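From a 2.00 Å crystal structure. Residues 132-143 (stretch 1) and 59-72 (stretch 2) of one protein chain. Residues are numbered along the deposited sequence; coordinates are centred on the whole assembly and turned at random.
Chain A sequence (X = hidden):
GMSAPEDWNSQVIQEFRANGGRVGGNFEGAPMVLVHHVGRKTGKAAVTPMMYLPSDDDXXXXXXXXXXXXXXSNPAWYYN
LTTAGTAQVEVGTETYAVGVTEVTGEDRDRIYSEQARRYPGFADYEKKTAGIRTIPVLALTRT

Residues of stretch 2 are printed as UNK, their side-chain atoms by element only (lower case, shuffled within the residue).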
# COMPACT_ATOMS: atom_id res chain seq x y z
N ILE A 132 -1.44 6.00 -19.48
CA ILE A 132 -2.17 6.96 -18.65
C ILE A 132 -1.37 7.33 -17.40
O ILE A 132 -1.04 8.51 -17.14
CB ILE A 132 -3.59 6.41 -18.29
CG1 ILE A 132 -4.37 6.09 -19.59
CG2 ILE A 132 -4.39 7.39 -17.35
CD1 ILE A 132 -5.75 5.35 -19.38
N ARG A 133 -1.01 6.31 -16.62
CA ARG A 133 -0.15 6.55 -15.53
C ARG A 133 0.68 5.29 -15.21
O ARG A 133 0.26 4.16 -15.56
CB ARG A 133 -0.93 7.04 -14.28
CG ARG A 133 -1.72 6.02 -13.59
CD ARG A 133 -2.48 6.51 -12.30
NE ARG A 133 -3.43 5.44 -12.05
CZ ARG A 133 -3.36 4.53 -11.06
NH1 ARG A 133 -2.44 4.58 -10.13
NH2 ARG A 133 -4.28 3.57 -10.99
N THR A 134 1.86 5.50 -14.60
CA THR A 134 2.65 4.40 -14.04
C THR A 134 2.25 4.29 -12.59
O THR A 134 2.22 5.32 -11.87
CB THR A 134 4.12 4.78 -14.09
OG1 THR A 134 4.50 4.75 -15.47
CG2 THR A 134 5.06 3.73 -13.32
N ILE A 135 1.88 3.08 -12.16
CA ILE A 135 1.35 2.78 -10.79
C ILE A 135 2.50 2.98 -9.83
O ILE A 135 3.55 2.29 -9.95
CB ILE A 135 0.68 1.38 -10.75
CG1 ILE A 135 -0.64 1.49 -11.55
CG2 ILE A 135 0.26 0.94 -9.33
CD1 ILE A 135 -1.30 0.11 -11.83
N PRO A 136 2.33 3.95 -8.89
CA PRO A 136 3.45 4.18 -7.99
C PRO A 136 3.70 3.04 -7.01
O PRO A 136 2.75 2.36 -6.52
CB PRO A 136 3.08 5.47 -7.25
CG PRO A 136 2.05 6.20 -8.21
CD PRO A 136 1.34 5.05 -8.91
N VAL A 137 4.98 2.80 -6.74
CA VAL A 137 5.31 1.92 -5.61
C VAL A 137 6.00 2.75 -4.52
O VAL A 137 6.96 3.46 -4.81
CB VAL A 137 6.21 0.76 -6.11
CG1 VAL A 137 6.74 -0.16 -4.96
CG2 VAL A 137 5.42 -0.09 -7.07
N LEU A 138 5.54 2.64 -3.27
CA LEU A 138 6.19 3.31 -2.18
C LEU A 138 6.83 2.28 -1.22
O LEU A 138 6.24 1.22 -0.98
CB LEU A 138 5.17 4.14 -1.37
CG LEU A 138 4.37 5.21 -2.10
CD1 LEU A 138 3.50 5.92 -1.06
CD2 LEU A 138 5.30 6.26 -2.69
N ALA A 139 7.99 2.64 -0.66
CA ALA A 139 8.65 1.91 0.38
C ALA A 139 8.33 2.54 1.75
O ALA A 139 8.61 3.72 1.99
CB ALA A 139 10.16 1.91 0.10
N LEU A 140 7.75 1.74 2.65
CA LEU A 140 7.47 2.14 4.00
C LEU A 140 8.51 1.50 4.94
O LEU A 140 8.51 0.28 5.18
CB LEU A 140 6.03 1.77 4.33
CG LEU A 140 5.03 2.22 3.25
CD1 LEU A 140 3.58 1.81 3.70
CD2 LEU A 140 5.12 3.81 3.03
N THR A 141 9.40 2.32 5.49
CA THR A 141 10.52 1.80 6.25
C THR A 141 10.36 2.10 7.74
O THR A 141 10.26 3.27 8.12
CB THR A 141 11.83 2.40 5.80
OG1 THR A 141 11.99 2.19 4.40
CG2 THR A 141 12.97 1.74 6.57
N ARG A 142 10.38 1.03 8.54
CA ARG A 142 10.17 1.16 9.97
C ARG A 142 11.21 2.08 10.59
O ARG A 142 12.39 1.94 10.38
CB ARG A 142 10.19 -0.19 10.68
CG ARG A 142 9.74 -0.08 12.16
CD ARG A 142 9.60 -1.48 12.74
NE ARG A 142 9.04 -1.39 14.06
CZ ARG A 142 8.33 -2.34 14.62
NH1 ARG A 142 8.14 -3.50 14.00
NH2 ARG A 142 7.88 -2.14 15.83
N THR A 143 10.77 3.06 11.35
CA THR A 143 11.61 3.81 12.26
C THR A 143 11.07 3.66 13.66
O THR A 143 9.97 3.18 13.89
CB THR A 143 11.61 5.29 11.98
OG1 THR A 143 10.27 5.78 12.08
CG2 THR A 143 12.17 5.63 10.69
N UNK A 59 14.84 -6.09 6.17
CA UNK A 59 13.85 -6.34 7.23
C UNK A 59 13.35 -4.98 7.71
O UNK A 59 14.13 -4.03 7.82
c UNK A 59 14.67 -7.04 8.33
c UNK A 59 15.88 -7.65 7.57
c UNK A 59 16.17 -6.66 6.47
N UNK A 60 12.07 -4.88 8.01
CA UNK A 60 11.55 -3.56 8.43
C UNK A 60 11.05 -2.66 7.29
O UNK A 60 10.32 -1.70 7.56
N UNK A 61 11.34 -3.01 6.03
CA UNK A 61 10.77 -2.26 4.83
C UNK A 61 9.64 -3.03 4.16
O UNK A 61 9.78 -4.22 3.97
c UNK A 61 11.38 -1.15 2.56
c UNK A 61 11.90 -1.90 3.81
o UNK A 61 12.81 -1.01 4.44
N UNK A 62 8.50 -2.38 3.82
CA UNK A 62 7.42 -3.03 3.06
C UNK A 62 7.17 -2.11 1.88
O UNK A 62 7.49 -0.92 1.93
c UNK A 62 6.11 -3.31 3.91
c UNK A 62 3.99 -2.24 5.07
c UNK A 62 6.45 -4.30 5.13
c UNK A 62 5.45 -2.03 4.44
N UNK A 63 6.60 -2.66 0.81
CA UNK A 63 6.25 -1.91 -0.38
C UNK A 63 4.76 -1.87 -0.55
O UNK A 63 4.12 -2.91 -0.40
c UNK A 63 8.33 -2.59 -1.57
c UNK A 63 9.01 -1.38 -1.68
c UNK A 63 10.40 -1.33 -1.66
c UNK A 63 10.44 -3.71 -1.34
c UNK A 63 9.07 -3.76 -1.39
o UNK A 63 12.47 -2.46 -1.49
c UNK A 63 11.09 -2.50 -1.48
c UNK A 63 6.86 -2.62 -1.61
N UNK A 64 4.18 -0.67 -0.81
CA UNK A 64 2.75 -0.61 -1.11
C UNK A 64 2.57 -0.10 -2.55
O UNK A 64 3.50 0.47 -3.12
c UNK A 64 2.01 -0.43 1.36
c UNK A 64 2.57 1.58 0.04
c UNK A 64 1.94 0.23 -0.11
N UNK A 65 1.38 -0.31 -3.11
CA UNK A 65 1.20 -0.13 -4.56
C UNK A 65 0.06 0.78 -4.68
O UNK A 65 -1.06 0.42 -4.25
c UNK A 65 3.15 -4.13 -3.70
c UNK A 65 4.17 -4.18 -4.62
c UNK A 65 1.95 -2.50 -5.05
c UNK A 65 0.84 -1.51 -5.21
c UNK A 65 4.13 -3.36 -5.78
c UNK A 65 3.05 -2.53 -5.99
c UNK A 65 2.04 -3.27 -3.90
N UNK A 66 0.28 1.93 -5.30
CA UNK A 66 -0.83 2.90 -5.44
C UNK A 66 -1.73 2.58 -6.64
O UNK A 66 -1.88 3.40 -7.55
c UNK A 66 -0.28 4.34 -5.49
N UNK A 67 -2.28 1.37 -6.65
CA UNK A 67 -2.92 0.78 -7.82
C UNK A 67 -4.35 1.28 -8.07
O UNK A 67 -4.77 1.48 -9.23
o UNK A 67 -3.41 -1.09 -6.34
c UNK A 67 -2.91 -0.75 -7.62
N UNK A 68 -5.09 1.50 -7.00
CA UNK A 68 -6.48 1.97 -7.11
C UNK A 68 -7.26 1.18 -8.19
O UNK A 68 -7.96 1.75 -9.03
c UNK A 68 -7.95 4.04 -7.18
c UNK A 68 -6.55 3.49 -7.38
c UNK A 68 -7.91 5.49 -6.77
c UNK A 68 -8.25 6.41 -7.88
n UNK A 68 -9.68 6.78 -7.81
N UNK A 69 -7.06 -0.14 -8.18
CA UNK A 69 -7.71 -1.08 -9.10
C UNK A 69 -7.56 -0.65 -10.56
O UNK A 69 -8.47 -0.87 -11.39
c UNK A 69 -9.25 -1.21 -8.73
N UNK A 70 -6.44 -0.02 -10.90
CA UNK A 70 -6.18 0.26 -12.32
C UNK A 70 -7.06 1.41 -12.84
O UNK A 70 -7.26 1.56 -14.04
N UNK A 71 -7.53 2.25 -11.92
CA UNK A 71 -8.22 3.47 -12.32
C UNK A 71 -7.26 4.46 -12.96
O UNK A 71 -6.02 4.37 -12.84
c UNK A 71 -8.96 4.15 -11.10
N UNK A 72 -7.86 5.45 -13.56
CA UNK A 72 -7.14 6.48 -14.27
C UNK A 72 -6.22 7.33 -13.43
O UNK A 72 -5.14 7.71 -13.90
c UNK A 72 -8.12 7.36 -15.07
O HOH W 1 7.66 -1.29 7.28

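Position 59 has three side-chain carbons that close a ring onto the backbone N. It is Pro59, out of reach of stretch 1.

Position 60 has no side-chain atoms. Its phi is positive, and a CB would be jammed against the preceding carbonyl O. This is Gly60. Its O accepts a hydrogen bond from Arg142 N (2.9 Å).

Position 61 has one carbon carrying one oxygen and one carbon, so it is Thr61. Its OG1 lies 3.3 Å from Thr141 OG1, a weak hydrogen bond.

Position 62 has four carbons, forked at the first, with one arm two carbons long: Ile62. Its CG1 lies 3.8 Å from Leu140 CB. Ile62 N bonds to Leu140 O (3.0 Å), and Leu140 N to Ile62 O (2.8 Å).

Position 63 has one carbon, then a six-carbon ring bearing an oxygen. It is Tyr63, with CE1 3.7 Å from Ala139 CB.

Position 64 has one carbon carrying two more: Val64. Its CG1 is 3.6 Å from Leu140 CD1, and its CG2 is 3.9 Å from Leu138 CB. Val64 N bonds to Leu138 O (2.8 Å), and Leu138 N to Val64 O (3.0 Å).

Position 65 has one carbon and a six-carbon ring without oxygen. It is Phe65, with CD1 3.6 Å from Val137 CG2.

Position 66 has a single carbon, 3.9 Å from Pro136 CD. It is Ala66. Its N bonds to Pro136 O (2.8 Å).

Position 67 has one carbon, then one oxygen: Ser67. Its CB is 4.0 Å from Ile135 CG2.

Position 68 has four carbons in a row ending in nitrogen: Lys68. The CA-to-CB bond points sideways, but the end leads away.

Position 69 has one carbon and makes no contact. It is Ala69.

Position 70 has no side-chain atoms, and its positive phi favours glycine: Gly70.

Position 71 has one carbon, pointing away: Ala71.

Position 72 also has one carbon, 4.4 Å from Ile132 CG2. It is Ala72.

The contact has two parts. In the first, two antiparallel strands pair through backbone hydrogen bonds. Val137, Ala139 and Thr141 share one face with Phe65, Tyr63 and Thr61; Leu138 and Leu140 share the other with Val64 and Ile62. A water donates to both Gly60 O (2.7 Å) and Leu140 O (2.8 Å). In the second, the Arg133 guanidinium gathers carbonyls of the turn near its plane. NH1 bonds to Ala66 O (2.9 Å) and NH2 to Ser67 O (2.8 Å). Ala71 O accepts from both NE (2.9 Å) and NH2 (2.7 Å) of Arg133. One side chain thus ties both ends of the turn together.

Stretch 2 (59-72) PGTIYVFASKAGAA
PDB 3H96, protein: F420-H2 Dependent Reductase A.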